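Local coordinates for protein alpha-galactosidase 1 (Saccharomyces cerevisiae, PDB 3LRK) that hydrolyses terminal, non-reducing alpha-D-galactose residues from alpha-D-galactosides such as galactose oligosaccharides, galactomannans and galactolipids, at residues I69-S77 and A87-M96. The protein carries 1 engineered substitution. Numbering follows the deposited sequence.
Sequences IILDDCWSS and ADEQKFPNGM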
loop_
_atom_site.group_PDB
_atom_site.type_symbol
_atom_site.label_atom_id
_atom_site.label_comp_id
_atom_site.label_asym_id
_atom_site.label_seq_id
_atom_site.Cartn_x
_atom_site.Cartn_y
_atom_site.Cartn_z
ATOM N N ILE A 69 33.881 -11.865 -14.847
ATOM C CA ILE A 69 34.275 -12.576 -13.626
ATOM C C ILE A 69 34.023 -11.631 -12.458
ATOM O O ILE A 69 34.778 -10.657 -12.240
ATOM C CB ILE A 69 35.777 -13.013 -13.666
ATOM C CG1 ILE A 69 36.052 -13.913 -14.885
ATOM C CG2 ILE A 69 36.190 -13.696 -12.346
ATOM C CD1 ILE A 69 35.186 -15.206 -14.944
ATOM N N ILE A 70 32.942 -11.898 -11.730
ATOM C CA ILE A 70 32.463 -10.959 -10.718
ATOM C C ILE A 70 32.794 -11.427 -9.305
ATOM O O ILE A 70 32.217 -12.390 -8.800
ATOM C CB ILE A 70 30.939 -10.686 -10.834
ATOM C CG1 ILE A 70 30.552 -10.291 -12.264
ATOM C CG2 ILE A 70 30.514 -9.600 -9.830
ATOM C CD1 ILE A 70 29.079 -10.594 -12.607
ATOM N N LEU A 71 33.736 -10.723 -8.691
ATOM C CA LEU A 71 34.116 -10.926 -7.304
ATOM C C LEU A 71 33.059 -10.239 -6.446
ATOM O O LEU A 71 32.795 -9.044 -6.623
ATOM C CB LEU A 71 35.490 -10.313 -7.033
ATOM C CG LEU A 71 36.013 -10.292 -5.584
ATOM C CD1 LEU A 71 36.317 -11.690 -5.068
ATOM C CD2 LEU A 71 37.221 -9.392 -5.466
ATOM N N ASP A 72 32.469 -10.998 -5.527
ATOM C CA ASP A 72 31.375 -10.507 -4.686
ATOM C C ASP A 72 31.913 -9.927 -3.363
ATOM O O ASP A 72 32.977 -9.314 -3.346
ATOM C CB ASP A 72 30.346 -11.634 -4.475
ATOM C CG ASP A 72 28.915 -11.114 -4.301
ATOM O OD1 ASP A 72 28.207 -10.906 -5.310
ATOM O OD2 ASP A 72 28.495 -10.929 -3.141
ATOM N N ASP A 73 31.164 -10.104 -2.274
ATOM C CA ASP A 73 31.420 -9.479 -0.966
ATOM C C ASP A 73 32.702 -10.019 -0.298
ATOM O O ASP A 73 33.326 -10.950 -0.810
ATOM C CB ASP A 73 30.198 -9.747 -0.067
ATOM C CG ASP A 73 29.967 -8.676 1.016
ATOM O OD1 ASP A 73 30.873 -7.883 1.374
ATOM O OD2 ASP A 73 28.825 -8.634 1.519
ATOM N N CYS A 74 33.079 -9.424 0.842
ATOM C CA CYS A 74 34.142 -9.933 1.745
ATOM C C CYS A 74 35.574 -9.857 1.212
ATOM O O CYS A 74 36.435 -10.679 1.575
ATOM C CB CYS A 74 33.852 -11.373 2.194
ATOM S SG CYS A 74 32.115 -11.813 2.272
ATOM N N TRP A 75 35.844 -8.861 0.376
ATOM C CA TRP A 75 37.130 -8.792 -0.315
ATOM C C TRP A 75 38.070 -7.776 0.349
ATOM O O TRP A 75 39.294 -7.867 0.201
ATOM C CB TRP A 75 36.910 -8.477 -1.810
ATOM C CG TRP A 75 36.275 -7.139 -2.042
ATOM C CD1 TRP A 75 34.940 -6.881 -2.241
ATOM C CD2 TRP A 75 36.934 -5.864 -2.068
ATOM N NE1 TRP A 75 34.736 -5.527 -2.400
ATOM C CE2 TRP A 75 35.936 -4.877 -2.293
ATOM C CE3 TRP A 75 38.270 -5.454 -1.934
ATOM C CZ2 TRP A 75 36.233 -3.515 -2.383
ATOM C CZ3 TRP A 75 38.564 -4.096 -2.018
ATOM C CH2 TRP A 75 37.541 -3.140 -2.251
ATOM N N SER A 76 37.487 -6.813 1.072
ATOM C CA SER A 76 38.233 -5.713 1.690
ATOM C C SER A 76 38.581 -5.988 3.157
ATOM O O SER A 76 38.016 -6.884 3.790
ATOM C CB SER A 76 37.428 -4.409 1.610
ATOM O OG SER A 76 36.147 -4.569 2.201
ATOM N N SER A 77 39.513 -5.210 3.689
ATOM C CA SER A 77 39.889 -5.328 5.104
ATOM C C SER A 77 39.606 -4.052 5.908
ATOM O O SER A 77 39.736 -4.041 7.136
ATOM C CB SER A 77 41.362 -5.735 5.222
ATOM O OG SER A 77 42.207 -4.753 4.649
ATOM N N ALA A 87 41.998 -3.560 -0.158
ATOM C CA ALA A 87 41.753 -4.984 -0.374
ATOM C C ALA A 87 42.436 -5.795 0.732
ATOM O O ALA A 87 43.504 -5.417 1.189
ATOM C CB ALA A 87 42.280 -5.415 -1.734
ATOM N N ASP A 88 41.804 -6.887 1.160
ATOM C CA ASP A 88 42.381 -7.773 2.159
ATOM C C ASP A 88 43.678 -8.351 1.574
ATOM O O ASP A 88 43.643 -9.044 0.560
ATOM C CB ASP A 88 41.385 -8.888 2.515
ATOM C CG ASP A 88 41.908 -9.828 3.602
ATOM O OD1 ASP A 88 42.957 -10.460 3.386
ATOM O OD2 ASP A 88 41.267 -9.948 4.668
ATOM N N GLU A 89 44.814 -8.037 2.195
ATOM C CA GLU A 89 46.119 -8.450 1.648
ATOM C C GLU A 89 46.452 -9.934 1.801
ATOM O O GLU A 89 47.370 -10.435 1.145
ATOM C CB GLU A 89 47.263 -7.559 2.150
ATOM C CG GLU A 89 47.220 -7.207 3.620
ATOM C CD GLU A 89 47.896 -5.866 3.900
ATOM O OE1 GLU A 89 47.174 -4.840 4.063
ATOM O OE2 GLU A 89 49.149 -5.842 3.928
ATOM N N GLN A 90 45.708 -10.630 2.655
ATOM C CA GLN A 90 45.798 -12.087 2.751
ATOM C C GLN A 90 45.074 -12.756 1.576
ATOM O O GLN A 90 45.564 -13.735 1.006
ATOM C CB GLN A 90 45.209 -12.578 4.080
ATOM C CG GLN A 90 45.641 -11.751 5.299
ATOM C CD GLN A 90 47.122 -11.897 5.620
ATOM O OE1 GLN A 90 47.621 -13.012 5.812
ATOM N NE2 GLN A 90 47.833 -10.766 5.688
ATOM N N LYS A 91 43.906 -12.219 1.220
ATOM C CA LYS A 91 43.096 -12.773 0.137
ATOM C C LYS A 91 43.589 -12.298 -1.236
ATOM O O LYS A 91 43.525 -13.038 -2.210
ATOM C CB LYS A 91 41.618 -12.395 0.326
ATOM C CG LYS A 91 40.976 -12.967 1.593
ATOM C CD LYS A 91 39.554 -12.470 1.750
ATOM C CE LYS A 91 38.892 -13.073 2.978
ATOM N NZ LYS A 91 37.420 -12.809 2.990
ATOM N N PHE A 92 44.069 -11.058 -1.296
ATOM C CA PHE A 92 44.536 -10.426 -2.535
ATOM C C PHE A 92 45.909 -9.784 -2.316
ATOM O O PHE A 92 46.028 -8.558 -2.237
ATOM C CB PHE A 92 43.483 -9.430 -3.060
ATOM C CG PHE A 92 42.135 -10.062 -3.256
ATOM C CD1 PHE A 92 41.152 -9.953 -2.276
ATOM C CD2 PHE A 92 41.872 -10.828 -4.389
ATOM C CE1 PHE A 92 39.924 -10.574 -2.428
ATOM C CE2 PHE A 92 40.645 -11.461 -4.553
ATOM C CZ PHE A 92 39.667 -11.329 -3.579
ATOM N N PRO A 93 46.962 -10.631 -2.223
ATOM C CA PRO A 93 48.324 -10.189 -1.893
ATOM C C PRO A 93 48.974 -9.201 -2.873
ATOM O O PRO A 93 49.915 -8.504 -2.499
ATOM C CB PRO A 93 49.120 -11.501 -1.832
ATOM C CG PRO A 93 48.301 -12.510 -2.549
ATOM C CD PRO A 93 46.876 -12.093 -2.402
ATOM N N ASN A 94 48.450 -9.130 -4.095
ATOM C CA ASN A 94 48.995 -8.278 -5.153
ATOM C C ASN A 94 48.099 -7.064 -5.487
ATOM O O ASN A 94 48.393 -6.288 -6.402
ATOM C CB ASN A 94 49.246 -9.142 -6.390
ATOM C CG ASN A 94 50.162 -10.328 -6.085
ATOM O OD1 ASN A 94 51.287 -10.131 -5.655
ATOM N ND2 ASN A 94 49.668 -11.551 -6.277
ATOM N N GLY A 95 47.031 -6.879 -4.716
ATOM C CA GLY A 95 46.062 -5.813 -4.992
ATOM C C GLY A 95 45.045 -6.300 -6.016
ATOM O O GLY A 95 45.197 -7.375 -6.601
ATOM N N MET A 96 43.996 -5.511 -6.231
ATOM C CA MET A 96 42.930 -5.899 -7.147
ATOM C C MET A 96 43.311 -5.664 -8.608
ATOM O O MET A 96 42.953 -6.455 -9.465
ATOM C CB MET A 96 41.627 -5.152 -6.802
ATOM C CG MET A 96 41.179 -5.334 -5.328
ATOM S SD MET A 96 41.301 -7.031 -4.691
ATOM C CE MET A 96 40.233 -7.908 -5.795
HETATM O O HOH W 1 39.057 -8.907 5.456
#
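Leu71 and Phe92 approach from opposite directions at the buried end of this contact, where Leu71 CD2 lies 3.6 Å from Phe92 CZ. The same methyl presses on Met96 CE at 3.4 Å, tighter than usual for two carbons, and Met96 CE in turn lies over one face of the Phe92 ring, nearer its rim than its centre; bends at chi2 (-44°) and chi3 (-60°) bring this CE to the leucine methyl and the ring together. Trp75 adds CB against Phe92 CE1 and turns the edge of its indole to Ala87, with Met96 SD oblique to the six-membered ring in a Met-aromatic contact. Trp75 NE1 donates to Tyr113 O of strand 109-115.

Two direct hydrogen bonds join the segments. Asp88 N donates almost straight (168°) to a lone pair of Trp75 O, and the extended Lys91 chain brings NZ to 2.7 Å from Cys74 O, in the carbonyl plane. Lys91 NZ also binds Cys42 O, so an alanine here would probably leave both half-cystine carbonyls of the Cys42-Cys74 disulfide without this shared donor.

Toward solvent the fit is looser: exposed Ser77 leans its CB on Asp88 CA at 3.8 Å, and a water donates to both Ser76 O and Asp88 OD2. Asp88 OD1 meanwhile accepts from Lys91 N, an Asx motif. The arrangement belongs to the long beta-alpha loop, with a small antiparallel hairpin, between the second strand of the GH27 TIM barrel and helix 96-105, a loop that itself carries the substrate-binding Asp72 and Asp73.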